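Local structure of inorganic pyrophosphatase (Neisseria gonorrhoeae, 5TEA) at residues B[23-28]-B[96-101]; B[81-86]-B[117-122]; B[100-105]-B[113-118]; B[60-65]-B[144-149]; B[37-42]-B[53-58]. The protein probably catalyses, with magnesium as cofactor, the hydrolysis of inorganic pyrophosphate to two phosphate ions, working as a homohexamer. All blocks are in the same frame, centred on the assembly; numbering follows the deposited sequence.

Contact 1: residues B[23-28]-B[96-101]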
# COMPACT_ATOMS: atom_id res chain seq x y z
N GLY B 23 33.53 -9.70 -13.63
CA GLY B 23 33.55 -8.91 -12.41
C GLY B 23 32.37 -9.13 -11.49
O GLY B 23 32.36 -8.60 -10.37
N GLY B 24 31.37 -9.89 -11.93
CA GLY B 24 30.19 -10.15 -11.14
C GLY B 24 29.19 -9.02 -11.07
O GLY B 24 28.29 -9.07 -10.23
N ILE B 25 29.32 -8.01 -11.91
CA ILE B 25 28.36 -6.91 -11.97
C ILE B 25 27.74 -6.97 -13.36
O ILE B 25 28.41 -6.65 -14.35
CB ILE B 25 29.01 -5.54 -11.72
CG1 ILE B 25 29.85 -5.58 -10.44
CG2 ILE B 25 27.92 -4.43 -11.62
CD1 ILE B 25 29.05 -5.82 -9.20
N ILE B 26 26.47 -7.40 -13.44
CA ILE B 26 25.81 -7.63 -14.72
C ILE B 26 24.63 -6.67 -14.87
O ILE B 26 24.20 -6.03 -13.92
CB ILE B 26 25.34 -9.08 -14.87
CG1 ILE B 26 24.24 -9.36 -13.83
CG2 ILE B 26 26.54 -10.03 -14.77
CD1 ILE B 26 23.66 -10.74 -13.91
N ASN B 27 24.07 -6.63 -16.09
CA ASN B 27 22.88 -5.83 -16.35
C ASN B 27 21.65 -6.72 -16.23
O ASN B 27 21.63 -7.83 -16.77
CB ASN B 27 22.95 -5.19 -17.75
CG ASN B 27 24.09 -4.18 -17.87
OD1 ASN B 27 24.39 -3.47 -16.92
ND2 ASN B 27 24.74 -4.15 -19.03
N VAL B 28 20.64 -6.23 -15.52
CA VAL B 28 19.40 -6.96 -15.28
C VAL B 28 18.23 -6.06 -15.63
O VAL B 28 18.24 -4.87 -15.32
CB VAL B 28 19.31 -7.43 -13.80
CG1 VAL B 28 17.92 -7.97 -13.48
CG2 VAL B 28 20.36 -8.51 -13.56
N GLU B 96 22.41 -2.17 -12.95
CA GLU B 96 23.61 -2.96 -12.69
C GLU B 96 23.41 -3.71 -11.38
O GLU B 96 23.03 -3.11 -10.36
CB GLU B 96 24.84 -2.05 -12.63
CG GLU B 96 25.07 -1.35 -13.95
CD GLU B 96 26.39 -0.61 -14.01
OE1 GLU B 96 27.14 -0.65 -13.02
OE2 GLU B 96 26.68 0.02 -15.05
N ALA B 97 23.65 -5.02 -11.41
CA ALA B 97 23.36 -5.87 -10.26
C ALA B 97 24.55 -6.77 -9.97
O ALA B 97 25.22 -7.23 -10.88
CB ALA B 97 22.11 -6.72 -10.51
N ARG B 98 24.77 -7.03 -8.69
CA ARG B 98 25.83 -7.95 -8.29
C ARG B 98 25.29 -9.37 -8.28
O ARG B 98 24.21 -9.62 -7.73
CB ARG B 98 26.40 -7.59 -6.92
CG ARG B 98 27.23 -8.71 -6.27
CD ARG B 98 27.78 -8.30 -4.91
NE ARG B 98 28.90 -7.38 -5.02
CZ ARG B 98 30.17 -7.74 -5.23
NH1 ARG B 98 30.51 -9.01 -5.33
NH2 ARG B 98 31.11 -6.80 -5.32
N VAL B 99 26.02 -10.29 -8.91
CA VAL B 99 25.72 -11.72 -8.90
C VAL B 99 26.16 -12.30 -7.56
O VAL B 99 27.35 -12.24 -7.22
CB VAL B 99 26.44 -12.44 -10.05
CG1 VAL B 99 26.23 -13.97 -9.97
CG2 VAL B 99 26.03 -11.89 -11.40
N ILE B 100 25.23 -12.88 -6.79
CA ILE B 100 25.61 -13.48 -5.51
C ILE B 100 25.39 -14.99 -5.45
O ILE B 100 25.82 -15.61 -4.46
CB ILE B 100 24.91 -12.80 -4.30
CG1 ILE B 100 23.40 -13.08 -4.29
CG2 ILE B 100 25.27 -11.30 -4.22
CD1 ILE B 100 22.73 -12.67 -2.98
N GLY B 101 24.78 -15.61 -6.46
CA GLY B 101 24.57 -17.05 -6.44
C GLY B 101 23.68 -17.48 -7.59
O GLY B 101 23.33 -16.67 -8.46
O HOH W 1 24.50 -0.66 -17.51

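Contact 2: residues B[81-86]-B[117-122]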
# COMPACT_ATOMS: atom_id res chain seq x y z
N VAL B 81 16.40 -13.99 -13.51
CA VAL B 81 17.08 -13.36 -12.38
C VAL B 81 16.11 -13.22 -11.22
O VAL B 81 14.99 -12.73 -11.40
CB VAL B 81 17.64 -11.97 -12.75
CG1 VAL B 81 18.27 -11.30 -11.51
CG2 VAL B 81 18.66 -12.07 -13.87
N LEU B 82 16.54 -13.67 -10.04
CA LEU B 82 15.90 -13.36 -8.77
C LEU B 82 16.67 -12.18 -8.16
O LEU B 82 17.81 -12.34 -7.73
CB LEU B 82 15.93 -14.58 -7.84
CG LEU B 82 15.39 -15.87 -8.48
CD1 LEU B 82 15.39 -17.02 -7.47
CD2 LEU B 82 13.96 -15.65 -9.03
N LEU B 83 16.04 -11.00 -8.14
CA LEU B 83 16.67 -9.78 -7.66
C LEU B 83 16.07 -9.43 -6.30
O LEU B 83 14.87 -9.14 -6.21
CB LEU B 83 16.47 -8.64 -8.65
CG LEU B 83 17.06 -7.29 -8.21
CD1 LEU B 83 18.58 -7.31 -8.34
CD2 LEU B 83 16.44 -6.15 -9.02
N VAL B 84 16.90 -9.47 -5.27
CA VAL B 84 16.44 -9.30 -3.89
C VAL B 84 16.61 -7.84 -3.48
O VAL B 84 17.71 -7.30 -3.55
CB VAL B 84 17.21 -10.24 -2.94
CG1 VAL B 84 16.82 -9.99 -1.48
CG2 VAL B 84 16.98 -11.71 -3.36
N THR B 85 15.52 -7.21 -3.06
CA THR B 85 15.53 -5.86 -2.53
C THR B 85 14.61 -5.81 -1.32
O THR B 85 13.75 -6.67 -1.14
CB THR B 85 15.04 -4.80 -3.55
OG1 THR B 85 13.69 -5.10 -3.93
CG2 THR B 85 15.92 -4.73 -4.80
N GLU B 86 14.76 -4.75 -0.52
CA GLU B 86 13.85 -4.56 0.60
C GLU B 86 12.46 -4.11 0.12
O GLU B 86 11.44 -4.56 0.66
CB GLU B 86 14.44 -3.55 1.60
CG GLU B 86 15.49 -4.13 2.56
CD GLU B 86 16.94 -4.06 2.05
OE1 GLU B 86 17.37 -3.02 1.47
OE2 GLU B 86 17.68 -5.06 2.26
N CYS B 117 20.64 -12.13 -7.53
CA CYS B 117 21.32 -10.85 -7.63
C CYS B 117 20.80 -9.90 -6.58
O CYS B 117 19.68 -10.05 -6.07
CB CYS B 117 21.12 -10.19 -9.01
SG CYS B 117 21.89 -11.04 -10.40
N VAL B 118 21.60 -8.87 -6.30
CA VAL B 118 21.16 -7.68 -5.58
C VAL B 118 21.61 -6.47 -6.39
O VAL B 118 22.54 -6.57 -7.21
CB VAL B 118 21.75 -7.63 -4.15
CG1 VAL B 118 21.18 -8.79 -3.30
CG2 VAL B 118 23.30 -7.69 -4.19
N PRO B 119 21.00 -5.31 -6.18
CA PRO B 119 21.51 -4.10 -6.84
C PRO B 119 22.98 -3.90 -6.49
O PRO B 119 23.40 -4.14 -5.35
CB PRO B 119 20.64 -2.97 -6.25
CG PRO B 119 19.39 -3.68 -5.77
CD PRO B 119 19.89 -5.00 -5.26
N ALA B 120 23.76 -3.46 -7.48
CA ALA B 120 25.20 -3.35 -7.27
C ALA B 120 25.55 -2.21 -6.33
O ALA B 120 26.59 -2.25 -5.66
CB ALA B 120 25.93 -3.16 -8.61
N ASP B 121 24.69 -1.20 -6.24
CA ASP B 121 24.90 -0.02 -5.39
C ASP B 121 23.65 0.08 -4.51
O ASP B 121 22.64 0.65 -4.92
CB ASP B 121 25.12 1.22 -6.27
CG ASP B 121 25.51 2.46 -5.49
OD1 ASP B 121 25.45 2.46 -4.24
OD2 ASP B 121 25.88 3.46 -6.14
N ASP B 122 23.70 -0.51 -3.31
CA ASP B 122 22.58 -0.52 -2.37
C ASP B 122 22.98 0.27 -1.13
O ASP B 122 23.66 -0.26 -0.24
CB ASP B 122 22.17 -1.95 -2.00
CG ASP B 122 20.91 -2.00 -1.13
OD1 ASP B 122 20.59 -1.01 -0.44
OD2 ASP B 122 20.22 -3.02 -1.15
O HOH W 2 16.77 -2.72 -1.27

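Contact 3: residues B[100-105]-B[113-118]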
# COMPACT_ATOMS: atom_id res chain seq x y z
N ILE B 100 25.23 -12.88 -6.79
CA ILE B 100 25.61 -13.48 -5.51
C ILE B 100 25.39 -14.99 -5.45
O ILE B 100 25.82 -15.61 -4.46
CB ILE B 100 24.91 -12.80 -4.30
CG1 ILE B 100 23.40 -13.08 -4.29
CG2 ILE B 100 25.27 -11.30 -4.22
CD1 ILE B 100 22.73 -12.67 -2.98
N GLY B 101 24.78 -15.61 -6.46
CA GLY B 101 24.57 -17.05 -6.44
C GLY B 101 23.68 -17.48 -7.59
O GLY B 101 23.33 -16.67 -8.46
N VAL B 102 23.34 -18.76 -7.60
CA VAL B 102 22.42 -19.30 -8.61
C VAL B 102 21.52 -20.34 -7.97
O VAL B 102 21.96 -21.16 -7.16
CB VAL B 102 23.17 -19.87 -9.83
CG1 VAL B 102 24.24 -20.92 -9.42
CG2 VAL B 102 22.19 -20.41 -10.88
N MET B 103 20.23 -20.25 -8.30
CA MET B 103 19.27 -21.30 -7.96
C MET B 103 19.22 -22.27 -9.13
O MET B 103 18.68 -21.93 -10.18
CB MET B 103 17.90 -20.69 -7.67
CG MET B 103 16.92 -21.70 -7.11
SD MET B 103 15.29 -20.98 -6.85
CE MET B 103 14.65 -21.01 -8.52
N LYS B 104 19.84 -23.46 -8.97
CA LYS B 104 19.75 -24.48 -10.01
C LYS B 104 18.35 -25.09 -9.99
O LYS B 104 17.89 -25.57 -8.95
CB LYS B 104 20.80 -25.57 -9.80
CG LYS B 104 22.22 -25.05 -9.93
CD LYS B 104 22.55 -24.68 -11.36
CE LYS B 104 22.67 -25.92 -12.24
NZ LYS B 104 23.14 -25.63 -13.62
N PHE B 105 17.69 -25.09 -11.15
CA PHE B 105 16.25 -25.32 -11.15
C PHE B 105 15.86 -26.06 -12.42
O PHE B 105 16.37 -25.78 -13.50
CB PHE B 105 15.51 -23.98 -11.06
CG PHE B 105 14.02 -24.10 -10.91
CD1 PHE B 105 13.46 -24.70 -9.80
CD2 PHE B 105 13.19 -23.55 -11.87
CE1 PHE B 105 12.07 -24.79 -9.67
CE2 PHE B 105 11.80 -23.62 -11.75
CZ PHE B 105 11.24 -24.24 -10.64
N ASP B 113 17.65 -22.42 -14.76
CA ASP B 113 18.36 -21.81 -13.64
C ASP B 113 18.01 -20.34 -13.51
O ASP B 113 17.66 -19.67 -14.49
CB ASP B 113 19.88 -21.93 -13.83
CG ASP B 113 20.36 -23.37 -13.86
OD1 ASP B 113 19.69 -24.24 -13.27
OD2 ASP B 113 21.44 -23.63 -14.47
N LYS B 114 18.16 -19.82 -12.29
CA LYS B 114 17.86 -18.42 -12.00
C LYS B 114 19.02 -17.82 -11.21
O LYS B 114 19.40 -18.33 -10.16
CB LYS B 114 16.53 -18.31 -11.24
CG LYS B 114 15.45 -19.17 -11.93
CD LYS B 114 14.04 -18.73 -11.66
CE LYS B 114 13.07 -19.78 -12.19
NZ LYS B 114 13.19 -19.94 -13.67
N ILE B 115 19.61 -16.77 -11.76
CA ILE B 115 20.75 -16.09 -11.13
C ILE B 115 20.21 -15.25 -9.98
O ILE B 115 19.21 -14.55 -10.15
CB ILE B 115 21.49 -15.22 -12.15
CG1 ILE B 115 21.79 -16.02 -13.43
CG2 ILE B 115 22.80 -14.67 -11.56
CD1 ILE B 115 22.65 -17.27 -13.15
N VAL B 116 20.85 -15.33 -8.81
CA VAL B 116 20.44 -14.55 -7.65
C VAL B 116 21.29 -13.29 -7.60
O VAL B 116 22.53 -13.36 -7.66
CB VAL B 116 20.57 -15.36 -6.34
CG1 VAL B 116 19.97 -14.56 -5.18
CG2 VAL B 116 19.91 -16.72 -6.48
N CYS B 117 20.64 -12.13 -7.53
CA CYS B 117 21.32 -10.85 -7.63
C CYS B 117 20.80 -9.90 -6.58
O CYS B 117 19.68 -10.05 -6.07
CB CYS B 117 21.12 -10.19 -9.01
SG CYS B 117 21.89 -11.04 -10.40
N VAL B 118 21.60 -8.87 -6.30
CA VAL B 118 21.16 -7.68 -5.58
C VAL B 118 21.61 -6.47 -6.39
O VAL B 118 22.54 -6.57 -7.21
CB VAL B 118 21.75 -7.63 -4.15
CG1 VAL B 118 21.18 -8.79 -3.30
CG2 VAL B 118 23.30 -7.69 -4.19

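Contact 4: residues B[60-65]-B[144-149]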
# COMPACT_ATOMS: atom_id res chain seq x y z
N ALA B 60 2.52 -15.29 -4.89
CA ALA B 60 3.17 -14.05 -5.28
C ALA B 60 4.68 -14.26 -5.30
O ALA B 60 5.23 -15.04 -4.52
CB ALA B 60 2.82 -12.91 -4.32
N LYS B 61 5.35 -13.58 -6.22
CA LYS B 61 6.80 -13.74 -6.34
C LYS B 61 7.48 -13.32 -5.04
O LYS B 61 7.21 -12.23 -4.53
CB LYS B 61 7.36 -12.92 -7.50
CG LYS B 61 7.01 -13.44 -8.88
CD LYS B 61 7.55 -14.86 -9.10
CE LYS B 61 6.55 -15.74 -9.85
NZ LYS B 61 6.91 -17.20 -9.81
N PRO B 62 8.38 -14.15 -4.48
CA PRO B 62 9.04 -13.77 -3.23
C PRO B 62 10.17 -12.77 -3.41
O PRO B 62 10.58 -12.15 -2.41
CB PRO B 62 9.58 -15.11 -2.69
CG PRO B 62 9.82 -15.93 -3.94
CD PRO B 62 8.72 -15.53 -4.90
N THR B 63 10.71 -12.62 -4.62
CA THR B 63 11.71 -11.61 -4.94
C THR B 63 11.27 -10.91 -6.21
O THR B 63 10.34 -11.35 -6.87
CB THR B 63 13.10 -12.21 -5.19
OG1 THR B 63 13.09 -12.88 -6.46
CG2 THR B 63 13.45 -13.22 -4.09
N ASN B 64 11.95 -9.83 -6.58
CA ASN B 64 11.74 -9.30 -7.92
C ASN B 64 12.23 -10.34 -8.92
O ASN B 64 13.09 -11.17 -8.61
CB ASN B 64 12.48 -7.98 -8.12
CG ASN B 64 12.14 -6.97 -7.05
OD1 ASN B 64 11.05 -6.36 -7.06
ND2 ASN B 64 13.07 -6.75 -6.13
N TYR B 65 11.65 -10.31 -10.12
CA TYR B 65 11.95 -11.31 -11.14
C TYR B 65 12.34 -10.61 -12.42
O TYR B 65 11.60 -9.75 -12.91
CB TYR B 65 10.73 -12.21 -11.37
CG TYR B 65 10.99 -13.51 -12.09
CD1 TYR B 65 11.34 -14.66 -11.38
CD2 TYR B 65 10.85 -13.60 -13.47
CE1 TYR B 65 11.56 -15.86 -12.04
CE2 TYR B 65 11.06 -14.81 -14.13
CZ TYR B 65 11.41 -15.92 -13.40
OH TYR B 65 11.62 -17.13 -14.03
N GLU B 144 13.03 -21.27 -2.10
CA GLU B 144 13.04 -22.66 -2.53
C GLU B 144 11.64 -23.24 -2.51
O GLU B 144 11.21 -23.91 -3.46
CB GLU B 144 13.98 -23.48 -1.64
CG GLU B 144 14.15 -24.93 -2.09
CD GLU B 144 15.25 -25.65 -1.33
OE1 GLU B 144 16.25 -25.00 -0.97
OE2 GLU B 144 15.11 -26.86 -1.09
N PHE B 145 10.90 -23.00 -1.42
CA PHE B 145 9.55 -23.54 -1.34
C PHE B 145 8.68 -22.98 -2.46
O PHE B 145 7.91 -23.73 -3.09
CB PHE B 145 8.91 -23.24 0.02
CG PHE B 145 7.54 -23.86 0.19
CD1 PHE B 145 6.41 -23.24 -0.34
CD2 PHE B 145 7.38 -25.06 0.86
CE1 PHE B 145 5.16 -23.81 -0.21
CE2 PHE B 145 6.12 -25.64 1.01
CZ PHE B 145 5.01 -25.01 0.47
N HIS B 146 8.77 -21.67 -2.70
CA HIS B 146 7.99 -21.04 -3.75
C HIS B 146 8.19 -21.75 -5.08
O HIS B 146 7.23 -22.14 -5.74
CB HIS B 146 8.36 -19.55 -3.88
CG HIS B 146 7.69 -18.88 -5.05
ND1 HIS B 146 6.38 -18.43 -5.00
CD2 HIS B 146 8.11 -18.67 -6.31
CE1 HIS B 146 6.06 -17.93 -6.18
NE2 HIS B 146 7.08 -18.07 -7.00
N PHE B 147 9.45 -21.89 -5.50
CA PHE B 147 9.67 -22.43 -6.83
C PHE B 147 9.44 -23.93 -6.91
O PHE B 147 9.21 -24.43 -8.00
CB PHE B 147 11.08 -22.04 -7.32
CG PHE B 147 11.15 -20.62 -7.79
CD1 PHE B 147 10.61 -20.26 -9.01
CD2 PHE B 147 11.68 -19.62 -6.97
CE1 PHE B 147 10.61 -18.93 -9.44
CE2 PHE B 147 11.68 -18.28 -7.39
CZ PHE B 147 11.16 -17.94 -8.63
N ASN B 148 9.50 -24.64 -5.78
CA ASN B 148 9.15 -26.06 -5.75
C ASN B 148 7.64 -26.29 -5.85
O ASN B 148 7.22 -27.40 -6.20
CB ASN B 148 9.66 -26.71 -4.46
CG ASN B 148 11.12 -27.11 -4.54
OD1 ASN B 148 11.66 -27.26 -5.64
ND2 ASN B 148 11.76 -27.32 -3.39
N HIS B 149 6.83 -25.27 -5.57
CA HIS B 149 5.40 -25.49 -5.43
C HIS B 149 4.50 -24.56 -6.23
O HIS B 149 3.27 -24.71 -6.17
CB HIS B 149 5.02 -25.39 -3.95
CG HIS B 149 5.58 -26.50 -3.12
ND1 HIS B 149 5.00 -27.75 -3.07
CD2 HIS B 149 6.68 -26.57 -2.32
CE1 HIS B 149 5.71 -28.54 -2.27
NE2 HIS B 149 6.73 -27.84 -1.80

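Contact 5: residues B[37-42]-B[53-58]. Unlike the reference sequence in segment 53-58: Ile54 (reference Val).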
# COMPACT_ATOMS: atom_id res chain seq x y z
N ASN B 37 1.44 -11.17 -8.02
CA ASN B 37 1.03 -12.43 -8.65
C ASN B 37 0.75 -12.26 -10.13
O ASN B 37 0.03 -13.08 -10.73
CB ASN B 37 -0.18 -13.05 -7.94
CG ASN B 37 -1.44 -12.19 -8.05
OD1 ASN B 37 -1.36 -10.97 -8.08
ND2 ASN B 37 -2.61 -12.84 -8.11
N HIS B 38 1.30 -11.22 -10.75
CA HIS B 38 1.15 -11.01 -12.18
C HIS B 38 2.38 -11.57 -12.88
O HIS B 38 3.51 -11.13 -12.61
CB HIS B 38 0.97 -9.53 -12.50
CG HIS B 38 -0.32 -8.98 -11.98
ND1 HIS B 38 -0.63 -7.63 -11.99
CD2 HIS B 38 -1.37 -9.60 -11.39
CE1 HIS B 38 -1.82 -7.45 -11.45
NE2 HIS B 38 -2.30 -8.63 -11.08
N LYS B 39 2.18 -12.55 -13.74
CA LYS B 39 3.32 -13.11 -14.48
C LYS B 39 3.59 -12.22 -15.68
O LYS B 39 2.95 -12.35 -16.73
CB LYS B 39 3.07 -14.54 -14.91
CG LYS B 39 4.28 -15.13 -15.63
CD LYS B 39 3.92 -16.48 -16.24
CE LYS B 39 5.14 -17.12 -16.88
NZ LYS B 39 5.97 -16.11 -17.60
N ILE B 40 4.55 -11.33 -15.53
CA ILE B 40 4.91 -10.37 -16.56
C ILE B 40 6.22 -10.83 -17.17
O ILE B 40 7.14 -11.25 -16.47
CB ILE B 40 5.02 -8.95 -15.97
CG1 ILE B 40 3.65 -8.54 -15.42
CG2 ILE B 40 5.48 -7.94 -17.03
CD1 ILE B 40 3.69 -7.31 -14.53
N GLU B 41 6.28 -10.80 -18.50
CA GLU B 41 7.44 -11.25 -19.25
C GLU B 41 7.78 -10.20 -20.29
O GLU B 41 6.89 -9.62 -20.92
CB GLU B 41 7.13 -12.58 -19.93
CG GLU B 41 8.33 -13.41 -20.30
CD GLU B 41 7.93 -14.71 -20.98
OE1 GLU B 41 6.80 -14.77 -21.55
OE2 GLU B 41 8.73 -15.67 -20.94
N TRP B 42 9.08 -9.95 -20.47
CA TRP B 42 9.52 -9.17 -21.62
C TRP B 42 9.31 -9.98 -22.88
O TRP B 42 9.84 -11.08 -23.02
CB TRP B 42 11.00 -8.80 -21.45
CG TRP B 42 11.63 -8.18 -22.66
CD1 TRP B 42 12.54 -8.77 -23.50
CD2 TRP B 42 11.43 -6.85 -23.14
NE1 TRP B 42 12.91 -7.88 -24.48
CE2 TRP B 42 12.24 -6.70 -24.28
CE3 TRP B 42 10.63 -5.78 -22.73
CZ2 TRP B 42 12.28 -5.51 -25.01
CZ3 TRP B 42 10.68 -4.60 -23.45
CH2 TRP B 42 11.50 -4.48 -24.58
N ARG B 53 -0.30 -14.06 -17.60
CA ARG B 53 -1.41 -14.63 -16.86
C ARG B 53 -1.40 -14.10 -15.43
O ARG B 53 -0.40 -13.53 -14.98
CB ARG B 53 -1.35 -16.16 -16.85
CG ARG B 53 -0.13 -16.72 -16.15
CD ARG B 53 -0.14 -18.23 -16.23
NE ARG B 53 0.90 -18.83 -15.40
CZ ARG B 53 2.02 -19.38 -15.88
NH1 ARG B 53 2.24 -19.42 -17.18
NH2 ARG B 53 2.91 -19.89 -15.03
N ILE B 54 -2.54 -14.26 -14.75
CA ILE B 54 -2.63 -14.05 -13.31
C ILE B 54 -2.29 -15.36 -12.61
O ILE B 54 -2.91 -16.40 -12.90
CB ILE B 54 -4.03 -13.57 -12.90
CG1 ILE B 54 -4.50 -12.40 -13.80
CG2 ILE B 54 -4.05 -13.20 -11.41
CD1 ILE B 54 -3.76 -11.09 -13.58
N GLU B 55 -1.33 -15.32 -11.68
CA GLU B 55 -0.97 -16.51 -10.92
C GLU B 55 -1.81 -16.58 -9.65
O GLU B 55 -2.39 -15.58 -9.24
CB GLU B 55 0.52 -16.46 -10.55
CG GLU B 55 1.46 -16.38 -11.75
CD GLU B 55 1.74 -17.72 -12.39
OE1 GLU B 55 0.87 -18.62 -12.30
OE2 GLU B 55 2.82 -17.88 -13.00
N PRO B 56 -1.90 -17.74 -9.00
CA PRO B 56 -2.57 -17.79 -7.69
C PRO B 56 -1.95 -16.79 -6.72
O PRO B 56 -0.73 -16.65 -6.62
CB PRO B 56 -2.33 -19.24 -7.23
CG PRO B 56 -2.19 -20.00 -8.53
CD PRO B 56 -1.42 -19.07 -9.42
N ALA B 57 -2.82 -16.06 -6.01
CA ALA B 57 -2.38 -15.04 -5.08
C ALA B 57 -1.46 -15.60 -4.00
O ALA B 57 -0.56 -14.90 -3.53
CB ALA B 57 -3.59 -14.34 -4.44
N ILE B 58 -1.66 -16.85 -3.59
CA ILE B 58 -0.78 -17.45 -2.60
C ILE B 58 0.62 -17.66 -3.12
O ILE B 58 1.52 -17.96 -2.34
CB ILE B 58 -1.33 -18.80 -2.09
CG1 ILE B 58 -1.57 -19.75 -3.27
CG2 ILE B 58 -2.64 -18.58 -1.30
CD1 ILE B 58 -1.79 -21.17 -2.85

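Contact 1: residues B[23-28]-B[96-101]
Ile25, Ile26 and Asn27 pair with Arg98, Ala97 and Glu96 as antiparallel neighbours in the curled central sheet, where the start of strand 25-32 lies against the long strand 94-107. Two bonds frame the Ile26–Ala97 pair: Ile26 N gives to Ala97 O at 2.9 Å, and Ala97 N gives to Ile26 O at 2.8 Å. A third runs from Val99 N to Gly24 O, also 2.9 Å. Gly24 and Ile25 together face Asp20, the signature of a G1 beta bulge, and Gly24 takes the positive phi (77°) that this bulge calls for. On the inner face Ile26 CD1 meets Val99 CG2 at 3.6 Å, the two side chains crossing at about a right angle, while Val28 CG2 rests on Ala97 CB; Ile174 of helix 167-183 covers both Ile26 and Val99. The other face is more polar. There Ile25 CD1 lies against Arg98 CB and over one face of its guanidinium, and a water gives a hydrogen to Asn27 OD1 and, weakly, to Glu96 OE2, while Asn27 ND2 is bonded to Thr17 O.

Contact 2: residues B[81-86]-B[117-122]
Leu83 and Cys117 form the parallel pairing of the central pyrophosphatase sheet, joining the end of strand 80-83 to the end of strand 110-119. The bonding is the staggered pattern of parallel strands, with one residue gripped through both its backbone polar atoms: Cys117 N gives to Leu82 O at 2.8 Å, and Cys117 O receives Val84 N at 3.0 Å. On the face of Leu83, the thiol of Cys117 turns toward Val81, SG lying 3.8 Å from Val81 CG1. Leu83 CD1, placed by chi2 (74°), sits 3.9 Å from Cys117 CB and reaches on to Pro119 N. Beyond the end of strand 80-83, Thr85 CG2 still meets Pro119 CG at 3.8 Å, the two side chains crossing at about a right angle. The far end is acidic. Glu86 OE1 and Asp122 OD2 stand 3.9 Å apart, and a water bonded to Glu86 N and OE1 reaches Asp122 OD2 weakly; the main partner of both side chains is Asn124, its ND2 giving to Glu86 OE1 and its backbone N to Asp122 OD1. Leu82 packs on Ile143 and Phe147 of helix 137-149, Cys117 lies against Ala97 of strand 94-107 and Ile26 of strand 25-32, and Pro119 touches Ile54 of a second subunit.

Contact 3: residues B[100-105]-B[113-118]
Gly101, Val102 and Met103 pair with Val116, Ile115 and Lys114 in the beta hairpin of strands 94-107 and 110-119. Its backbone bonds are regular around Met103 and Lys114, which are bonded both ways. At the other end Ile100 and Gly101 both face Val116, a classic beta bulge: Val116 O takes Ile100 N at 2.9 Å and Gly101 N only weakly, while Val116 N approaches Gly101 O from above the carbonyl plane, 48° out of it.

Apolar contacts line both faces. Ile100 CG1 meets Val116 CG1 at 3.8 Å, and across the sheet Val102 CG2 touches Ile115 CD1. Met103 and Lys114 run side by side, the methyl CE 3.9 Å from Lys114 CD. Lys114 CE then lies obliquely by the Phe105 ring, 3.8 Å from CD2.

The polar side-chain contacts gather on Asp113. Its OD2 takes a salt bridge from Lys104 NZ at 2.8 Å, syn and 27° out of the carboxylate plane, and OD1 a hydrogen bond from Phe105 N at 3.0 Å, nearly in line with its C-O bond. Bends at chi2 and chi3 bring CD and CE of Lys104 beside both carboxylate oxygens.

Both oxygens of this buried carboxylate are thus engaged, which would probably help it remain ionised. Lys114 NZ ends in a salt bridge with Asp112 and a hydrogen bond to Asp80, two calcium ligands, placing Lys114 in the second shell of the metal site.

Contact 4: residues B[60-65]-B[144-149]
His146 is met by Lys61 at its ring edge and by Pro62 over one face. Lys61 NZ gives a hydrogen bond to His146 NE2, 2.9 Å away and 1° out of the ring plane; NE2 is therefore the acceptor. Pro62 CD sits over the centre of the ring, a CH-pi contact 3.5 Å from the His146 centroid and 9° off the normal. With CG anti to the backbone N (chi1 174°), the imidazole leaves helix 137-149 toward the loop. Beside it, Phe147 CZ comes to the edge of Tyr65 near its plane, 4.0 Å from CE1, and His146 CD2 stands over the centre of the Phe147 ring.

Farther out, Lys61 makes a cation-pi contact with Tyr150, and Leu82 packs on Tyr65 and Phe147. Pro62 touches Ile58 of a third subunit. Tyr65 and Tyr150 are predicted substrate-binding residues, and Tyr65 packs on Asp80 of the calcium site, consistent with the end of helix 137-149 and the start of strand 64-67 lining one side of the pyrophosphatase active site.

Contact 5: residues B[37-42]-B[53-58]
His38 and Ile54 form a non-hydrogen-bonded antiparallel pair at the open end of the two-stranded hairpin 38-43/48-54, beside the active site of this pyrophosphatase fold, and Asn37 and Glu55 meet just beyond it. The tight part is at Asn37. Its backbone O takes Glu55 N at 2.8 Å, and its side chain folds back, CG between the backbone N and carbonyl carbon (chi1 65°), where ND2 gives a hydrogen bond to Glu55 O at 3.0 Å. Ile54 CD1 packs 3.6 Å from His38 CD2, the side chains running alongside each other in the same direction; Pro88 of a fourth subunit covers His38.

The looser part holds Lys39 and Arg53, both partly exposed and both predicted to bind substrate. Their ends diverge: Lys39 NZ goes to a salt bridge with Asp52, whereas Arg53 makes one with Glu55, NE giving to OE1 at 3.1 Å in the guanidinium plane. A backbone bond, Lys39 N to Arg53 O at 3.0 Å, joins them, and the methylene CD of Lys39 sits over the centre of the Arg53 guanidinium, 3.5 Å from CZ.

Overall arrangement
Contacts 1 and 2 join distant parts of the chain, and contact 3 is the hairpin between them, all in one sheet. Their centres lie 9 to 11 Å apart; contacts 1 and 3 share Ile100 and Gly101, contacts 2 and 3 Cys117 and Val118. Contact 4 sets helix 137-149 beside that sheet, about 12 Å from contact 3 between centres. Contact 5, on the separate hairpin, is spanned by contact 1 along the chain, closes before contacts 2, 3 and 4 open, and lies about 25 Å from contact 1, centre to centre. Side chains of contacts 3 and 4 come within about 5 to 6 Å of the bound calcium ion. Contacts 4 and 5 both touch a third subunit, so the active-site side also lies at a subunit interface.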